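Local coordinates for protein listeriolysin O (Listeria monocytogenes, PDB 4CDB) that punches pores into cholesterol-containing host membranes, changing shape after binding the membrane and assembling there into an oligomeric, cytolytic complex, at residues N192-N197 with K306-G311; V210-Q215 with Q263-L268. One frame throughout, in Å; residues are numbered along the deposited sequence.

Contact 1 of 2, residues N192-N197 with K306-G311; sequences NSLNVN and KAVIYG. With NA (sodium ion), chain T.
L194 and V308 make the closely packed part of this contact: CD2 of L194 lies 3.7 Å from CG2 of V308, the side chains crossing at a slant. The same V308 methyl meets CB of S193 at 3.7 Å, so one branch of the valine serves two successive residues at the end of helix 187-194. CD2 of L194 rests on the backbone, 3.6 Å from O of K306. Both L194 and V308 are buried; outward from them the contact turns polar. K306 leaves the strand with CG anti to its backbone N (chi1 -170°) and runs on extended to where NZ donates a hydrogen bond of 2.6 Å to O of S193; the ammonium sits almost in line with that carbonyl, at a C=O...N angle of 165°. N195, exposed past the helix end, adds little. A sodium ion 4.0 Å from OG of S193 marks the edge of the contact; OH of Y310 binds it at 2.5 Å, in the plane of its ring, and a water at 3.0 Å. This is a helix end packed on a strand of the central sheet, between residues 176-189 and 196-205, both expected to become transmembrane strands but still folded up, as in soluble cholesterol-dependent cytolysins.

Contact 2 of 2, residues V210-Q215 with Q263-L268; sequences VISFKQ and QVYLKL. With NA (sodium ion), chain N.
I211 and L266 face each other as a hydrogen-bonded antiparallel pair, their side chains on the same side of the sheet and slanting across one another, with CB to CB 3.7 Å. CD1 of I211 reaches further, to 3.9 Å from CD2 of L268. On this side too lies F213, paired with V264. CG of F213 is anti to the backbone N (chi1 -175°), and the ring heads away from the partner strand; V264 CB is at its edge, near the ring plane, 4.1 Å from CB of F213. Backbone bonds join both pairs in both directions. The strands run antiparallel at 163° within the bent central sheet of the cholesterol-dependent cytolysin fold, where strand 165-172 flanks 207-222 and strand 303-310 flanks 262-270. On the other side of the sheet the contacts at the K214 end are polar. K214 and Q263 lie side by side, pointing the same way; the K214 chain bends at chi4 (66°), which sets NZ. It bonds to OE1 of Q263 at 3.1 Å from above the amide carbonyl plane, while a hydrogen bond to OE1 of Q78 is its stronger tie. S212 OG stands obliquely by the Y265 ring, 3.5 Å from CE1, and hydrogen-bonds a water that is also a ligand of a sodium ion. OH of Y265 binds that ion at 2.5 Å in the plane of its ring; OE1 of Q78 and the backbone O of F183 complete the protein ligands, F183 lying within residues 176-189, expected to form a transmembrane strand in the pore.

Contact 2 is the deeper of the two: nearly all its residues are buried, and paired backbones of neighbouring strands hold it. Contact 1 is smaller and partly buried, a helix end resting on the sheet through side chains and one lysine-to-carbonyl bond. Both use the same sheet, since strands 262-270 and 303-310 are neighbours, and probable backbone hydrogen bonds tie V308 to Y265 and Y310 to Q263. K267 joins them again through weak bonds from NZ to O of L194 and O of N195. Each contact has a tyrosine hydroxyl on its own sodium ion, but the tyrosine of contact 2 shares its ion with protein ligands beyond the segments.

Contact 1 of 2, residues N192-N197 with K306-G311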
ATOM      1  N   ASN A 192      -7.321  12.635   2.107  1.00 56.74           N
ATOM      2  CA  ASN A 192      -7.816  13.781   2.862  1.00 61.42           C
ATOM      3  C   ASN A 192      -8.283  13.373   4.256  1.00 59.91           C
ATOM      4  O   ASN A 192      -8.484  14.216   5.127  1.00 61.92           O
ATOM      5  CB  ASN A 192      -8.939  14.498   2.107  1.00 65.46           C
ATOM      6  CG  ASN A 192      -8.424  15.353   0.964  1.00 66.54           C
ATOM      7  OD1 ASN A 192      -7.280  15.808   0.981  1.00 70.06           O
ATOM      8  ND2 ASN A 192      -9.271  15.582  -0.033  1.00 64.52           N
ATOM      9  N   SER A 193      -8.457  12.070   4.455  1.00 58.32           N
ATOM     10  CA  SER A 193      -8.807  11.533   5.763  1.00 56.99           C
ATOM     11  C   SER A 193      -7.621  10.804   6.380  1.00 55.44           C
ATOM     12  O   SER A 193      -7.311  10.993   7.556  1.00 61.15           O
ATOM     13  CB  SER A 193      -9.999  10.582   5.652  1.00 57.94           C
ATOM     14  OG  SER A 193     -11.110  11.229   5.060  1.00 58.87           O
ATOM     15  N   LEU A 194      -6.958   9.972   5.581  1.00 50.95           N
ATOM     16  CA  LEU A 194      -5.821   9.189   6.060  1.00 51.46           C
ATOM     17  C   LEU A 194      -4.623  10.060   6.426  1.00 53.85           C
ATOM     18  O   LEU A 194      -3.989   9.846   7.459  1.00 54.00           O
ATOM     19  CB  LEU A 194      -5.396   8.156   5.015  1.00 46.83           C
ATOM     20  CG  LEU A 194      -6.365   7.004   4.751  1.00 50.75           C
ATOM     21  CD1 LEU A 194      -5.750   5.999   3.788  1.00 50.11           C
ATOM     22  CD2 LEU A 194      -6.766   6.332   6.056  1.00 48.79           C
ATOM     23  N   ASN A 195      -4.320  11.032   5.568  1.00 55.85           N
ATOM     24  CA  ASN A 195      -3.192  11.940   5.768  1.00 59.97           C
ATOM     25  C   ASN A 195      -1.862  11.208   5.943  1.00 52.87           C
ATOM     26  O   ASN A 195      -1.264  11.243   7.017  1.00 50.44           O
ATOM     27  CB  ASN A 195      -3.445  12.877   6.956  1.00 66.78           C
ATOM     28  CG  ASN A 195      -4.693  13.723   6.781  1.00 75.17           C
ATOM     29  OD1 ASN A 195      -5.606  13.682   7.606  1.00 80.14           O
ATOM     30  ND2 ASN A 195      -4.737  14.502   5.706  1.00 73.55           N
ATOM     31  N   VAL A 196      -1.407  10.546   4.884  1.00 46.87           N
ATOM     32  CA  VAL A 196      -0.126   9.849   4.912  1.00 48.83           C
ATOM     33  C   VAL A 196       1.024  10.840   5.088  1.00 54.42           C
ATOM     34  O   VAL A 196       1.152  11.801   4.329  1.00 56.76           O
ATOM     35  CB  VAL A 196       0.098   9.025   3.630  1.00 45.33           C
ATOM     36  CG1 VAL A 196       1.465   8.359   3.659  1.00 43.58           C
ATOM     37  CG2 VAL A 196      -1.011   7.987   3.465  1.00 40.74           C
ATOM     38  N   ASN A 197       1.855  10.603   6.098  1.00 55.59           N
ATOM     39  CA  ASN A 197       2.950  11.512   6.421  1.00 56.25           C
ATOM     40  C   ASN A 197       4.193  11.235   5.576  1.00 52.75           C
ATOM     41  O   ASN A 197       5.142  10.605   6.042  1.00 49.77           O
ATOM     42  CB  ASN A 197       3.290  11.414   7.913  1.00 59.64           C
ATOM     43  CG  ASN A 197       4.053  12.620   8.424  1.00 63.53           C
ATOM     44  OD1 ASN A 197       4.831  13.236   7.695  1.00 64.96           O
ATOM     45  ND2 ASN A 197       3.831  12.965   9.687  1.00 64.19           N
ATOM     46  N   LYS A 306      -5.417   3.715  10.958  1.00 53.84           N
ATOM     47  CA  LYS A 306      -6.534   4.603  10.666  1.00 54.61           C
ATOM     48  C   LYS A 306      -7.352   4.024   9.514  1.00 52.54           C
ATOM     49  O   LYS A 306      -6.803   3.635   8.481  1.00 49.39           O
ATOM     50  CB  LYS A 306      -6.040   6.008  10.328  1.00 54.90           C
ATOM     51  CG  LYS A 306      -7.145   7.048  10.250  1.00 57.48           C
ATOM     52  CD  LYS A 306      -6.571   8.448  10.120  1.00 61.23           C
ATOM     53  CE  LYS A 306      -7.644   9.505  10.328  1.00 66.60           C
ATOM     54  NZ  LYS A 306      -7.114  10.880  10.116  1.00 68.37           N
ATOM     55  N   ALA A 307      -8.665   3.959   9.697  1.00 52.45           N
ATOM     56  CA  ALA A 307      -9.524   3.288   8.731  1.00 53.99           C
ATOM     57  C   ALA A 307     -10.610   4.201   8.181  1.00 52.96           C
ATOM     58  O   ALA A 307     -11.302   4.882   8.937  1.00 53.30           O
ATOM     59  CB  ALA A 307     -10.146   2.046   9.353  1.00 56.21           C
ATOM     60  N   VAL A 308     -10.748   4.206   6.859  1.00 48.13           N
ATOM     61  CA  VAL A 308     -11.849   4.888   6.190  1.00 43.49           C
ATOM     62  C   VAL A 308     -12.731   3.839   5.518  1.00 43.05           C
ATOM     63  O   VAL A 308     -12.257   3.064   4.686  1.00 40.74           O
ATOM     64  CB  VAL A 308     -11.336   5.880   5.135  1.00 44.30           C
ATOM     65  CG1 VAL A 308     -12.499   6.594   4.462  1.00 45.76           C
ATOM     66  CG2 VAL A 308     -10.394   6.885   5.774  1.00 43.73           C
ATOM     67  N   ILE A 309     -14.009   3.813   5.882  1.00 46.45           N
ATOM     68  CA  ILE A 309     -14.911   2.760   5.428  1.00 45.61           C
ATOM     69  C   ILE A 309     -16.065   3.307   4.587  1.00 45.76           C
ATOM     70  O   ILE A 309     -16.798   4.193   5.031  1.00 49.08           O
ATOM     71  CB  ILE A 309     -15.492   1.981   6.629  1.00 49.53           C
ATOM     72  CG1 ILE A 309     -14.378   1.591   7.603  1.00 46.46           C
ATOM     73  CG2 ILE A 309     -16.259   0.753   6.160  1.00 49.18           C
ATOM     74  CD1 ILE A 309     -14.877   0.899   8.856  1.00 47.82           C
ATOM     75  N   TYR A 310     -16.223   2.773   3.376  1.00 39.18           N
ATOM     76  CA  TYR A 310     -17.339   3.143   2.506  1.00 38.00           C
ATOM     77  C   TYR A 310     -18.255   1.945   2.265  1.00 41.77           C
ATOM     78  O   TYR A 310     -17.783   0.815   2.125  1.00 40.47           O
ATOM     79  CB  TYR A 310     -16.835   3.664   1.157  1.00 37.98           C
ATOM     80  CG  TYR A 310     -15.837   4.795   1.246  1.00 42.48           C
ATOM     81  CD1 TYR A 310     -16.160   5.986   1.883  1.00 42.01           C
ATOM     82  CD2 TYR A 310     -14.580   4.682   0.668  1.00 43.13           C
ATOM     83  CE1 TYR A 310     -15.253   7.027   1.957  1.00 42.39           C
ATOM     84  CE2 TYR A 310     -13.666   5.715   0.736  1.00 48.70           C
ATOM     85  CZ  TYR A 310     -14.007   6.886   1.379  1.00 47.42           C
ATOM     86  OH  TYR A 310     -13.099   7.916   1.449  1.00 51.01           O
ATOM     87  N   GLY A 311     -19.562   2.195   2.204  1.00 44.57           N
ATOM     88  CA  GLY A 311     -20.532   1.152   1.916  1.00 46.30           C
ATOM     89  C   GLY A 311     -20.636   0.084   2.989  1.00 54.57           C
ATOM     90  O   GLY A 311     -21.060  -1.043   2.718  1.00 54.61           O
TER
HETATM   91 NA    NA T1545     -13.848  10.161   2.317  1.00 82.75          NA
HETATM   92  O   HOH W   1     -11.544  12.053   2.242  1.00 72.42           O

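Contact 2 of 2, residues V210-Q215 with Q263-L268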
ATOM      1  N   VAL A 210      -0.239   1.636   3.178  1.00 38.27           N
ATOM      2  CA  VAL A 210      -1.603   1.931   2.758  1.00 39.37           C
ATOM      3  C   VAL A 210      -2.258   0.674   2.196  1.00 37.87           C
ATOM      4  O   VAL A 210      -1.684  -0.010   1.346  1.00 37.52           O
ATOM      5  CB  VAL A 210      -1.637   3.061   1.718  1.00 39.08           C
ATOM      6  CG1 VAL A 210      -3.047   3.260   1.187  1.00 41.87           C
ATOM      7  CG2 VAL A 210      -1.120   4.344   2.337  1.00 37.36           C
ATOM      8  N   ILE A 211      -3.457   0.371   2.685  1.00 35.90           N
ATOM      9  CA  ILE A 211      -4.169  -0.835   2.289  1.00 35.48           C
ATOM     10  C   ILE A 211      -5.546  -0.510   1.710  1.00 39.10           C
ATOM     11  O   ILE A 211      -6.284   0.309   2.263  1.00 36.65           O
ATOM     12  CB  ILE A 211      -4.342  -1.794   3.488  1.00 38.10           C
ATOM     13  CG1 ILE A 211      -2.980  -2.193   4.057  1.00 43.20           C
ATOM     14  CG2 ILE A 211      -5.135  -3.027   3.089  1.00 36.44           C
ATOM     15  CD1 ILE A 211      -3.072  -3.096   5.263  1.00 48.10           C
ATOM     16  N   SER A 212      -5.879  -1.145   0.590  1.00 39.06           N
ATOM     17  CA  SER A 212      -7.214  -1.046   0.011  1.00 40.29           C
ATOM     18  C   SER A 212      -7.904  -2.406   0.112  1.00 37.38           C
ATOM     19  O   SER A 212      -7.452  -3.384  -0.486  1.00 37.77           O
ATOM     20  CB  SER A 212      -7.132  -0.596  -1.448  1.00 43.69           C
ATOM     21  OG  SER A 212      -8.422  -0.378  -1.992  1.00 54.03           O
ATOM     22  N   PHE A 213      -8.992  -2.469   0.873  1.00 35.13           N
ATOM     23  CA  PHE A 213      -9.693  -3.730   1.106  1.00 37.77           C
ATOM     24  C   PHE A 213     -11.122  -3.673   0.556  1.00 34.83           C
ATOM     25  O   PHE A 213     -11.999  -3.037   1.141  1.00 36.04           O
ATOM     26  CB  PHE A 213      -9.696  -4.061   2.603  1.00 44.48           C
ATOM     27  CG  PHE A 213     -10.283  -5.407   2.933  1.00 51.43           C
ATOM     28  CD1 PHE A 213      -9.613  -6.574   2.593  1.00 52.93           C
ATOM     29  CD2 PHE A 213     -11.493  -5.505   3.602  1.00 57.08           C
ATOM     30  CE1 PHE A 213     -10.149  -7.816   2.902  1.00 56.04           C
ATOM     31  CE2 PHE A 213     -12.033  -6.743   3.916  1.00 57.30           C
ATOM     32  CZ  PHE A 213     -11.361  -7.899   3.566  1.00 55.81           C
ATOM     33  N   LYS A 214     -11.347  -4.335  -0.575  1.00 33.16           N
ATOM     34  CA  LYS A 214     -12.666  -4.342  -1.199  1.00 36.88           C
ATOM     35  C   LYS A 214     -13.420  -5.638  -0.934  1.00 36.75           C
ATOM     36  O   LYS A 214     -12.890  -6.733  -1.137  1.00 40.83           O
ATOM     37  CB  LYS A 214     -12.562  -4.114  -2.712  1.00 36.68           C
ATOM     38  CG  LYS A 214     -12.112  -2.721  -3.132  1.00 41.09           C
ATOM     39  CD  LYS A 214     -12.286  -2.527  -4.637  1.00 42.95           C
ATOM     40  CE  LYS A 214     -11.833  -1.145  -5.087  1.00 41.93           C
ATOM     41  NZ  LYS A 214     -10.365  -0.957  -4.921  1.00 41.24           N
ATOM     42  N   GLN A 215     -14.660  -5.500  -0.480  1.00 32.22           N
ATOM     43  CA  GLN A 215     -15.575  -6.628  -0.368  1.00 31.51           C
ATOM     44  C   GLN A 215     -16.714  -6.452  -1.371  1.00 37.68           C
ATOM     45  O   GLN A 215     -17.645  -5.676  -1.146  1.00 36.97           O
ATOM     46  CB  GLN A 215     -16.107  -6.751   1.062  1.00 35.92           C
ATOM     47  CG  GLN A 215     -15.049  -7.181   2.071  1.00 42.44           C
ATOM     48  CD  GLN A 215     -15.461  -6.923   3.506  1.00 51.98           C
ATOM     49  OE1 GLN A 215     -16.122  -5.930   3.804  1.00 56.79           O
ATOM     50  NE2 GLN A 215     -15.074  -7.823   4.405  1.00 56.40           N
ATOM     51  N   GLN A 263     -15.909  -1.013   0.968  1.00 32.50           N
ATOM     52  CA  GLN A 263     -14.471  -0.805   0.830  1.00 31.61           C
ATOM     53  C   GLN A 263     -13.856  -0.187   2.078  1.00 32.62           C
ATOM     54  O   GLN A 263     -14.382   0.779   2.632  1.00 34.76           O
ATOM     55  CB  GLN A 263     -14.155   0.062  -0.392  1.00 30.32           C
ATOM     56  CG  GLN A 263     -12.660   0.214  -0.664  1.00 40.91           C
ATOM     57  CD  GLN A 263     -12.364   0.932  -1.966  1.00 48.31           C
ATOM     58  OE1 GLN A 263     -11.283   0.784  -2.536  1.00 52.66           O
ATOM     59  NE2 GLN A 263     -13.321   1.721  -2.441  1.00 47.95           N
ATOM     60  N   VAL A 264     -12.735  -0.755   2.513  1.00 30.56           N
ATOM     61  CA  VAL A 264     -12.010  -0.248   3.669  1.00 35.27           C
ATOM     62  C   VAL A 264     -10.610   0.185   3.254  1.00 32.19           C
ATOM     63  O   VAL A 264      -9.836  -0.618   2.733  1.00 31.91           O
ATOM     64  CB  VAL A 264     -11.889  -1.322   4.766  1.00 36.57           C
ATOM     65  CG1 VAL A 264     -11.150  -0.767   5.970  1.00 40.52           C
ATOM     66  CG2 VAL A 264     -13.265  -1.823   5.170  1.00 35.95           C
ATOM     67  N   TYR A 265     -10.294   1.460   3.466  1.00 30.76           N
ATOM     68  CA  TYR A 265      -8.940   1.953   3.252  1.00 35.43           C
ATOM     69  C   TYR A 265      -8.214   2.014   4.590  1.00 40.97           C
ATOM     70  O   TYR A 265      -8.777   2.473   5.585  1.00 41.26           O
ATOM     71  CB  TYR A 265      -8.951   3.334   2.596  1.00 36.87           C
ATOM     72  CG  TYR A 265      -9.277   3.321   1.119  1.00 38.14           C
ATOM     73  CD1 TYR A 265      -8.294   3.061   0.173  1.00 37.65           C
ATOM     74  CD2 TYR A 265     -10.564   3.586   0.670  1.00 43.56           C
ATOM     75  CE1 TYR A 265      -8.586   3.053  -1.181  1.00 38.86           C
ATOM     76  CE2 TYR A 265     -10.866   3.582  -0.680  1.00 46.49           C
ATOM     77  CZ  TYR A 265      -9.875   3.316  -1.600  1.00 46.66           C
ATOM     78  OH  TYR A 265     -10.180   3.312  -2.943  1.00 51.28           O
ATOM     79  N   LEU A 266      -6.968   1.553   4.613  1.00 39.60           N
ATOM     80  CA  LEU A 266      -6.201   1.489   5.854  1.00 45.87           C
ATOM     81  C   LEU A 266      -4.890   2.257   5.771  1.00 45.82           C
ATOM     82  O   LEU A 266      -4.221   2.257   4.737  1.00 46.08           O
ATOM     83  CB  LEU A 266      -5.911   0.036   6.232  1.00 43.85           C
ATOM     84  CG  LEU A 266      -7.110  -0.823   6.632  1.00 49.63           C
ATOM     85  CD1 LEU A 266      -6.667  -2.245   6.919  1.00 52.26           C
ATOM     86  CD2 LEU A 266      -7.808  -0.222   7.837  1.00 52.26           C
ATOM     87  N   LYS A 267      -4.534   2.910   6.872  1.00 48.02           N
ATOM     88  CA  LYS A 267      -3.244   3.570   7.003  1.00 51.83           C
ATOM     89  C   LYS A 267      -2.529   3.029   8.237  1.00 51.63           C
ATOM     90  O   LYS A 267      -2.784   3.474   9.358  1.00 56.42           O
ATOM     91  CB  LYS A 267      -3.425   5.085   7.117  1.00 52.01           C
ATOM     92  CG  LYS A 267      -2.139   5.875   7.320  1.00 50.99           C
ATOM     93  CD  LYS A 267      -2.291   6.823   8.497  1.00 55.00           C
ATOM     94  CE  LYS A 267      -1.421   8.056   8.344  1.00 55.60           C
ATOM     95  NZ  LYS A 267      -1.687   9.039   9.431  1.00 56.53           N
ATOM     96  N   LEU A 268      -1.653   2.053   8.029  1.00 50.06           N
ATOM     97  CA  LEU A 268      -0.863   1.481   9.116  1.00 48.31           C
ATOM     98  C   LEU A 268       0.413   2.299   9.289  1.00 52.59           C
ATOM     99  O   LEU A 268       1.061   2.649   8.305  1.00 56.47           O
ATOM    100  CB  LEU A 268      -0.519   0.020   8.817  1.00 44.34           C
ATOM    101  CG  LEU A 268      -1.485  -1.080   9.276  1.00 45.79           C
ATOM    102  CD1 LEU A 268      -2.939  -0.721   9.005  1.00 46.78           C
ATOM    103  CD2 LEU A 268      -1.133  -2.394   8.596  1.00 46.70           C
TER
HETATM  104 NA    NA N1539      -8.306   2.890  -4.552  1.00 56.28          NA
HETATM  105  O   HOH W   2      -7.885   0.371  -4.872  1.00 40.98           O